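Local atomic coordinates of methanol--corrinoid protein co-methyltransferase (Methanosarcina barkeri, PDB entry 2I2X), a protein that transfers the methyl group of methanol to the cob(I)amide carried by its partner corrinoid protein MtaC, a zinc-dependent step of methanogenesis. Residues Ala262-Ile274 with Pro283-Asp297. Residues are numbered along the deposited sequence; the frame is centred on the assembly and turned at random.
With ZN (zinc ion), chain Q.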
ATOM      1  N   ALA A 262      12.948  28.244  11.012  1.00  9.82           N
ATOM      2  CA  ALA A 262      12.044  27.464  10.146  1.00  8.82           C
ATOM      3  C   ALA A 262      10.613  27.919  10.385  1.00  8.30           C
ATOM      4  O   ALA A 262      10.336  28.488  11.417  1.00  8.67           O
ATOM      5  CB  ALA A 262      12.187  25.931  10.367  1.00  7.52           C
ATOM      6  N   VAL A 263       9.708  27.646   9.443  1.00  8.26           N
ATOM      7  CA  VAL A 263       8.345  28.174   9.468  1.00  7.14           C
ATOM      8  C   VAL A 263       7.342  27.054   9.238  1.00  6.99           C
ATOM      9  O   VAL A 263       6.115  27.271   9.278  1.00  6.68           O
ATOM     10  CB  VAL A 263       8.145  29.286   8.368  1.00  7.90           C
ATOM     11  CG1 VAL A 263       9.055  30.517   8.640  1.00  7.14           C
ATOM     12  CG2 VAL A 263       8.391  28.736   6.968  1.00  5.05           C
ATOM     13  N   GLY A 264       7.871  25.858   8.991  1.00  6.61           N
ATOM     14  CA  GLY A 264       7.052  24.685   8.713  1.00  6.43           C
ATOM     15  C   GLY A 264       6.804  24.534   7.218  1.00  6.76           C
ATOM     16  O   GLY A 264       7.135  25.422   6.439  1.00  6.17           O
ATOM     17  N   PRO A 265       6.164  23.433   6.802  1.00  6.83           N
ATOM     18  CA  PRO A 265       5.652  22.323   7.596  1.00  6.86           C
ATOM     19  C   PRO A 265       6.747  21.387   8.064  1.00  7.36           C
ATOM     20  O   PRO A 265       7.636  21.061   7.296  1.00  7.41           O
ATOM     21  CB  PRO A 265       4.727  21.595   6.618  1.00  7.52           C
ATOM     22  CG  PRO A 265       5.270  21.944   5.237  1.00  7.57           C
ATOM     23  CD  PRO A 265       5.852  23.317   5.365  1.00  6.21           C
ATOM     24  N   GLY A 266       6.689  20.958   9.324  1.00  8.20           N
ATOM     25  CA  GLY A 266       7.646  19.993   9.837  1.00  8.06           C
ATOM     26  C   GLY A 266       7.559  18.656   9.133  1.00  8.65           C
ATOM     27  O   GLY A 266       6.528  18.295   8.582  1.00  9.65           O
ATOM     28  N   LYS A 267       8.649  17.913   9.169  1.00  8.77           N
ATOM     29  CA  LYS A 267       8.712  16.558   8.633  1.00  8.64           C
ATOM     30  C   LYS A 267       7.712  15.594   9.191  1.00  7.56           C
ATOM     31  O   LYS A 267       7.480  15.540  10.383  1.00  6.23           O
ATOM     32  CB  LYS A 267      10.096  15.962   8.875  1.00  8.54           C
ATOM     33  CG  LYS A 267      11.115  16.403   7.840  1.00 11.26           C
ATOM     34  CD  LYS A 267      11.044  15.489   6.657  1.00 15.08           C
ATOM     35  CE  LYS A 267      11.616  14.138   7.010  1.00 14.42           C
ATOM     36  NZ  LYS A 267      11.235  13.178   5.960  1.00 14.65           N
ATOM     37  N   ASP A 268       7.191  14.782   8.275  1.00  8.19           N
ATOM     38  CA  ASP A 268       6.184  13.757   8.527  1.00  7.92           C
ATOM     39  C   ASP A 268       6.467  12.832   9.705  1.00  8.10           C
ATOM     40  O   ASP A 268       5.579  12.552  10.507  1.00  8.37           O
ATOM     41  CB  ASP A 268       5.966  12.942   7.246  1.00  7.50           C
ATOM     42  CG  ASP A 268       7.252  12.357   6.693  1.00  7.41           C
ATOM     43  OD1 ASP A 268       8.335  12.576   7.290  1.00  7.87           O
ATOM     44  OD2 ASP A 268       7.186  11.658   5.665  1.00  3.68           O
ATOM     45  N   CYS A 269       7.690  12.346   9.813  1.00  8.33           N
ATOM     46  CA  CYS A 269       8.011  11.389  10.873  1.00  9.56           C
ATOM     47  C   CYS A 269       8.198  12.055  12.245  1.00  8.28           C
ATOM     48  O   CYS A 269       8.476  11.371  13.254  1.00  7.91           O
ATOM     49  CB  CYS A 269       9.229  10.536  10.503  1.00 10.04           C
ATOM     50  SG  CYS A 269      10.728  11.480  10.140  1.00 14.20           S
ATOM     51  N   GLY A 270       8.001  13.367  12.277  1.00  7.60           N
ATOM     52  CA  GLY A 270       7.966  14.134  13.531  1.00  7.44           C
ATOM     53  C   GLY A 270       6.620  13.970  14.216  1.00  8.00           C
ATOM     54  O   GLY A 270       5.791  14.883  14.223  1.00  8.02           O
ATOM     55  N   TYR A 271       6.376  12.808  14.814  1.00  7.21           N
ATOM     56  CA  TYR A 271       5.137  12.638  15.527  1.00  6.31           C
ATOM     57  C   TYR A 271       4.947  13.668  16.631  1.00  6.23           C
ATOM     58  O   TYR A 271       3.808  13.980  16.991  1.00  5.81           O
ATOM     59  CB  TYR A 271       5.091  11.257  16.117  1.00  6.59           C
ATOM     60  CG  TYR A 271       4.832  10.134  15.125  1.00  7.79           C
ATOM     61  CD1 TYR A 271       5.868   9.587  14.388  1.00  5.68           C
ATOM     62  CD2 TYR A 271       3.553   9.579  14.983  1.00  7.12           C
ATOM     63  CE1 TYR A 271       5.655   8.530  13.531  1.00  5.55           C
ATOM     64  CE2 TYR A 271       3.325   8.531  14.110  1.00  6.17           C
ATOM     65  CZ  TYR A 271       4.390   7.999  13.386  1.00  7.05           C
ATOM     66  OH  TYR A 271       4.209   6.923  12.519  1.00  7.93           O
ATOM     67  N   GLU A 272       6.055  14.169  17.192  1.00  6.15           N
ATOM     68  CA  GLU A 272       5.995  15.204  18.197  1.00  6.61           C
ATOM     69  C   GLU A 272       5.520  16.550  17.621  1.00  7.21           C
ATOM     70  O   GLU A 272       5.305  17.509  18.378  1.00  7.03           O
ATOM     71  CB  GLU A 272       7.364  15.370  18.881  1.00  7.70           C
ATOM     72  CG  GLU A 272       8.520  15.978  18.009  1.00  8.15           C
ATOM     73  CD  GLU A 272       9.173  14.970  17.065  1.00  9.57           C
ATOM     74  OE1 GLU A 272      10.263  15.308  16.521  1.00  9.63           O
ATOM     75  OE2 GLU A 272       8.598  13.859  16.853  1.00  7.45           O
ATOM     76  N   ASN A 273       5.371  16.628  16.286  1.00  7.32           N
ATOM     77  CA  ASN A 273       4.899  17.859  15.626  1.00  6.89           C
ATOM     78  C   ASN A 273       3.576  18.369  16.185  1.00  6.85           C
ATOM     79  O   ASN A 273       3.283  19.583  16.113  1.00  6.84           O
ATOM     80  CB  ASN A 273       4.785  17.697  14.110  1.00  6.23           C
ATOM     81  CG  ASN A 273       6.136  17.611  13.419  1.00  6.33           C
ATOM     82  OD1 ASN A 273       7.184  17.910  14.009  1.00  5.92           O
ATOM     83  ND2 ASN A 273       6.123  17.158  12.161  1.00  4.83           N
ATOM     84  N   ILE A 274       2.772  17.469  16.748  1.00  6.06           N
ATOM     85  CA  ILE A 274       1.512  17.936  17.327  1.00  5.75           C
ATOM     86  C   ILE A 274       1.804  18.914  18.508  1.00  6.11           C
ATOM     87  O   ILE A 274       1.193  19.998  18.629  1.00  5.61           O
ATOM     88  CB  ILE A 274       0.551  16.773  17.703  1.00  5.24           C
ATOM     89  CG1 ILE A 274      -0.737  17.295  18.343  1.00  3.80           C
ATOM     90  CG2 ILE A 274       1.243  15.754  18.649  1.00  4.27           C
ATOM     91  CD1 ILE A 274      -1.611  18.110  17.464  1.00  3.48           C
ATOM     92  N   PRO A 283       2.364  25.036  10.509  1.00  6.61           N
ATOM     93  CA  PRO A 283       1.833  23.827   9.945  1.00  7.13           C
ATOM     94  C   PRO A 283       2.803  22.649  10.042  1.00  7.20           C
ATOM     95  O   PRO A 283       4.029  22.860  10.070  1.00  7.20           O
ATOM     96  CB  PRO A 283       1.586  24.216   8.478  1.00  6.79           C
ATOM     97  CG  PRO A 283       2.664  25.152   8.206  1.00  7.39           C
ATOM     98  CD  PRO A 283       2.707  25.997   9.451  1.00  7.14           C
ATOM     99  N   MET A 284       2.251  21.424  10.058  1.00  6.34           N
ATOM    100  CA  MET A 284       3.054  20.207  10.224  1.00  5.94           C
ATOM    101  C   MET A 284       2.523  19.074   9.344  1.00  6.66           C
ATOM    102  O   MET A 284       1.320  18.892   9.209  1.00  6.39           O
ATOM    103  CB  MET A 284       3.038  19.743  11.670  1.00  4.24           C
ATOM    104  CG  MET A 284       3.531  20.769  12.680  1.00  5.87           C
ATOM    105  SD  MET A 284       5.330  21.040  12.635  1.00  5.20           S
ATOM    106  CE  MET A 284       5.385  22.805  12.986  1.00  9.50           C
ATOM    107  N   THR A 285       3.438  18.316   8.744  1.00  7.09           N
ATOM    108  CA  THR A 285       3.081  17.047   8.155  1.00  7.35           C
ATOM    109  C   THR A 285       3.040  15.949   9.211  1.00  7.33           C
ATOM    110  O   THR A 285       3.831  15.962  10.164  1.00  7.04           O
ATOM    111  CB  THR A 285       4.071  16.679   7.074  1.00  7.02           C
ATOM    112  OG1 THR A 285       4.171  17.784   6.178  1.00  9.89           O
ATOM    113  CG2 THR A 285       3.599  15.479   6.305  1.00  5.60           C
ATOM    114  N   MET A 286       2.126  14.993   9.035  1.00  7.37           N
ATOM    115  CA  MET A 286       2.072  13.812   9.916  1.00  7.17           C
ATOM    116  C   MET A 286       2.010  12.544   9.071  1.00  7.45           C
ATOM    117  O   MET A 286       1.832  12.623   7.839  1.00  8.23           O
ATOM    118  CB  MET A 286       0.884  13.889  10.875  1.00  6.47           C
ATOM    119  CG  MET A 286       0.784  15.200  11.664  1.00  6.13           C
ATOM    120  SD  MET A 286       2.056  15.465  12.940  1.00  5.80           S
ATOM    121  CE  MET A 286       1.651  14.237  14.213  1.00  2.00           C
ATOM    122  N   GLU A 287       2.152  11.386   9.722  1.00  6.86           N
ATOM    123  CA  GLU A 287       2.038  10.084   9.067  1.00  6.53           C
ATOM    124  C   GLU A 287       1.483   9.086  10.064  1.00  6.90           C
ATOM    125  O   GLU A 287       1.846   9.112  11.247  1.00  7.04           O
ATOM    126  CB  GLU A 287       3.399   9.587   8.589  1.00  6.29           C
ATOM    127  CG  GLU A 287       4.393   9.333   9.717  1.00  7.82           C
ATOM    128  CD  GLU A 287       5.806   9.148   9.208  1.00 11.07           C
ATOM    129  OE1 GLU A 287       6.209   9.914   8.315  1.00 10.88           O
ATOM    130  OE2 GLU A 287       6.504   8.223   9.667  1.00 10.54           O
ATOM    131  N   GLY A 288       0.623   8.192   9.590  1.00  6.57           N
ATOM    132  CA  GLY A 288       0.049   7.187  10.454  1.00  6.83           C
ATOM    133  C   GLY A 288      -0.476   6.014   9.662  1.00  6.84           C
ATOM    134  O   GLY A 288       0.270   5.323   8.977  1.00  6.88           O
ATOM    135  N   LYS A 289      -1.781   5.821   9.720  1.00  7.07           N
ATOM    136  CA  LYS A 289      -2.406   4.662   9.090  1.00  7.30           C
ATOM    137  C   LYS A 289      -2.026   4.451   7.613  1.00  6.94           C
ATOM    138  O   LYS A 289      -2.049   3.306   7.143  1.00  7.49           O
ATOM    139  CB  LYS A 289      -3.924   4.728   9.247  1.00  7.00           C
ATOM    140  CG  LYS A 289      -4.619   5.687   8.321  1.00  8.64           C
ATOM    141  CD  LYS A 289      -6.078   5.378   8.301  1.00 15.33           C
ATOM    142  CE  LYS A 289      -6.919   6.559   7.867  1.00 18.62           C
ATOM    143  NZ  LYS A 289      -8.374   6.276   8.170  1.00 18.00           N
ATOM    144  N   THR A 290      -1.728   5.544   6.898  1.00  5.57           N
ATOM    145  CA  THR A 290      -1.391   5.495   5.489  1.00  5.21           C
ATOM    146  C   THR A 290       0.127   5.620   5.249  1.00  5.23           C
ATOM    147  O   THR A 290       0.586   5.981   4.149  1.00  4.71           O
ATOM    148  CB  THR A 290      -2.197   6.509   4.669  1.00  5.20           C
ATOM    149  OG1 THR A 290      -3.577   6.392   5.016  1.00  6.60           O
ATOM    150  CG2 THR A 290      -2.070   6.227   3.140  1.00  5.06           C
ATOM    151  N   SER A 291       0.906   5.282   6.275  1.00  5.37           N
ATOM    152  CA  SER A 291       2.371   5.140   6.105  1.00  5.84           C
ATOM    153  C   SER A 291       2.809   3.715   6.453  1.00  5.38           C
ATOM    154  O   SER A 291       3.996   3.468   6.679  1.00  6.25           O
ATOM    155  CB  SER A 291       3.158   6.188   6.930  1.00  5.05           C
ATOM    156  OG  SER A 291       2.901   6.029   8.324  1.00  4.77           O
ATOM    157  N   THR A 292       1.866   2.783   6.483  1.00  4.74           N
ATOM    158  CA  THR A 292       2.184   1.391   6.853  1.00  5.06           C
ATOM    159  C   THR A 292       3.153   0.693   5.894  1.00  5.49           C
ATOM    160  O   THR A 292       3.769  -0.304   6.272  1.00  5.62           O
ATOM    161  CB  THR A 292       0.907   0.515   7.001  1.00  5.46           C
ATOM    162  OG1 THR A 292       0.097   0.649   5.815  1.00  4.58           O
ATOM    163  CG2 THR A 292       0.106   0.930   8.243  1.00  3.51           C
ATOM    164  N   CYS A 293       3.259   1.184   4.656  1.00  5.52           N
ATOM    165  CA  CYS A 293       4.301   0.737   3.715  1.00  6.04           C
ATOM    166  C   CYS A 293       5.715   0.901   4.286  1.00  6.08           C
ATOM    167  O   CYS A 293       6.645   0.140   3.949  1.00  6.26           O
ATOM    168  CB  CYS A 293       4.200   1.515   2.400  1.00  6.10           C
ATOM    169  SG  CYS A 293       3.790   3.285   2.611  1.00  7.50           S
ATOM    170  N   ALA A 294       5.880   1.894   5.149  1.00  5.92           N
ATOM    171  CA  ALA A 294       7.153   2.083   5.835  1.00  5.93           C
ATOM    172  C   ALA A 294       7.217   1.390   7.199  1.00  5.99           C
ATOM    173  O   ALA A 294       8.256   0.823   7.531  1.00  6.20           O
ATOM    174  CB  ALA A 294       7.486   3.560   5.961  1.00  5.20           C
ATOM    175  N   HIS A 295       6.150   1.443   8.001  1.00  5.76           N
ATOM    176  CA  HIS A 295       6.214   0.874   9.357  1.00  6.30           C
ATOM    177  C   HIS A 295       4.878   0.885  10.026  1.00  6.31           C
ATOM    178  O   HIS A 295       4.018   1.662   9.685  1.00  6.14           O
ATOM    179  CB  HIS A 295       7.213   1.647  10.289  1.00  6.53           C
ATOM    180  CG  HIS A 295       6.942   3.124  10.381  1.00  6.75           C
ATOM    181  ND1 HIS A 295       5.988   3.660  11.227  1.00  5.97           N
ATOM    182  CD2 HIS A 295       7.468   4.170   9.697  1.00  5.59           C
ATOM    183  CE1 HIS A 295       5.947   4.970  11.067  1.00  5.09           C
ATOM    184  NE2 HIS A 295       6.834   5.307  10.148  1.00  5.63           N
ATOM    185  N   SER A 296       4.755   0.029  11.030  1.00  7.01           N
ATOM    186  CA  SER A 296       3.590  -0.077  11.895  1.00  6.73           C
ATOM    187  C   SER A 296       3.640   1.038  12.949  1.00  7.43           C
ATOM    188  O   SER A 296       4.725   1.463  13.384  1.00  7.43           O
ATOM    189  CB  SER A 296       3.653  -1.436  12.594  1.00  5.30           C
ATOM    190  OG  SER A 296       2.422  -1.777  13.159  1.00  7.23           O
ATOM    191  N   ASP A 297       2.468   1.527  13.352  1.00  8.08           N
ATOM    192  CA  ASP A 297       2.365   2.408  14.515  1.00  8.05           C
ATOM    193  C   ASP A 297       1.055   2.243  15.234  1.00  8.28           C
ATOM    194  O   ASP A 297       0.140   1.542  14.782  1.00  9.26           O
ATOM    195  CB  ASP A 297       2.708   3.885  14.223  1.00  8.55           C
ATOM    196  CG  ASP A 297       1.596   4.656  13.523  1.00  7.31           C
ATOM    197  OD1 ASP A 297       0.455   4.665  14.008  1.00  5.18           O
ATOM    198  OD2 ASP A 297       1.900   5.345  12.522  1.00  7.23           O
TER
HETATM  199 ZN    ZN Q 501      12.424   9.862   9.663  1.00 20.92          ZN
HETATM  200  O   HOH W   1       3.516  11.873  12.405  1.00  2.00           O
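One face of the Tyr271 ring carries an ordered water, lying over the rim, while the edge at the hydroxyl meets Asp297 and His295. Tyr271 OH donates to Asp297 OD2 at 2.8 Å, reaching the oxygen from above the carboxylate plane, which stands 88° to the ring. A tyrosine suits this place because its long flat side chain can deliver a hydroxyl to a buried acid. At the edge of the His295 imidazole, CE1 touches Tyr271 OH at 3.0 Å. NE2 donates in the ring plane to Glu287 OE2 at 3.0 Å, and this bond, aided by a weak one from ND1 to Ser296 O, fixes the ring's rotation. Glu287, extended beyond CG, spans from the strand to this histidine, and its OE1 comes within 3.3 Å of Asp268 OD2, a close approach of like charges with the carboxylate planes 81° apart. Lys267 NZ makes a salt bridge to Asp268 OD1, though its stronger partner is Glu84; Ser311 bonds to OD2. Next to Asp268, Cys269 supplies a soft thiolate ligand to zinc, SG at 2.4 Å, alongside Glu164 and Cys220.

The water joins Asp268 O to Glu287 N. Further back, Asn273 uses its flat amide to donate from ND2 to Thr285 O (3.3 Å), lying in the carbonyl plane, while its CB packs on the bent, pliable chain of Met284. Gly266 and Met284 form a single beta bridge, made by Thr285 N to Gly266 O and a weak bond from Gly266 N to Pro283 O; Gly266, without a side chain, lets Met284 SD lie against its backbone.

Val263 to Asp268 thus runs between strand 285-287 and strand 213-216, where Val263 bonds to Ser214, consistent with closing the TIM barrel there. Strand 309-311 pairs with the other edge of 285-287, and helix 240-259 packs against Tyr271 and Met284.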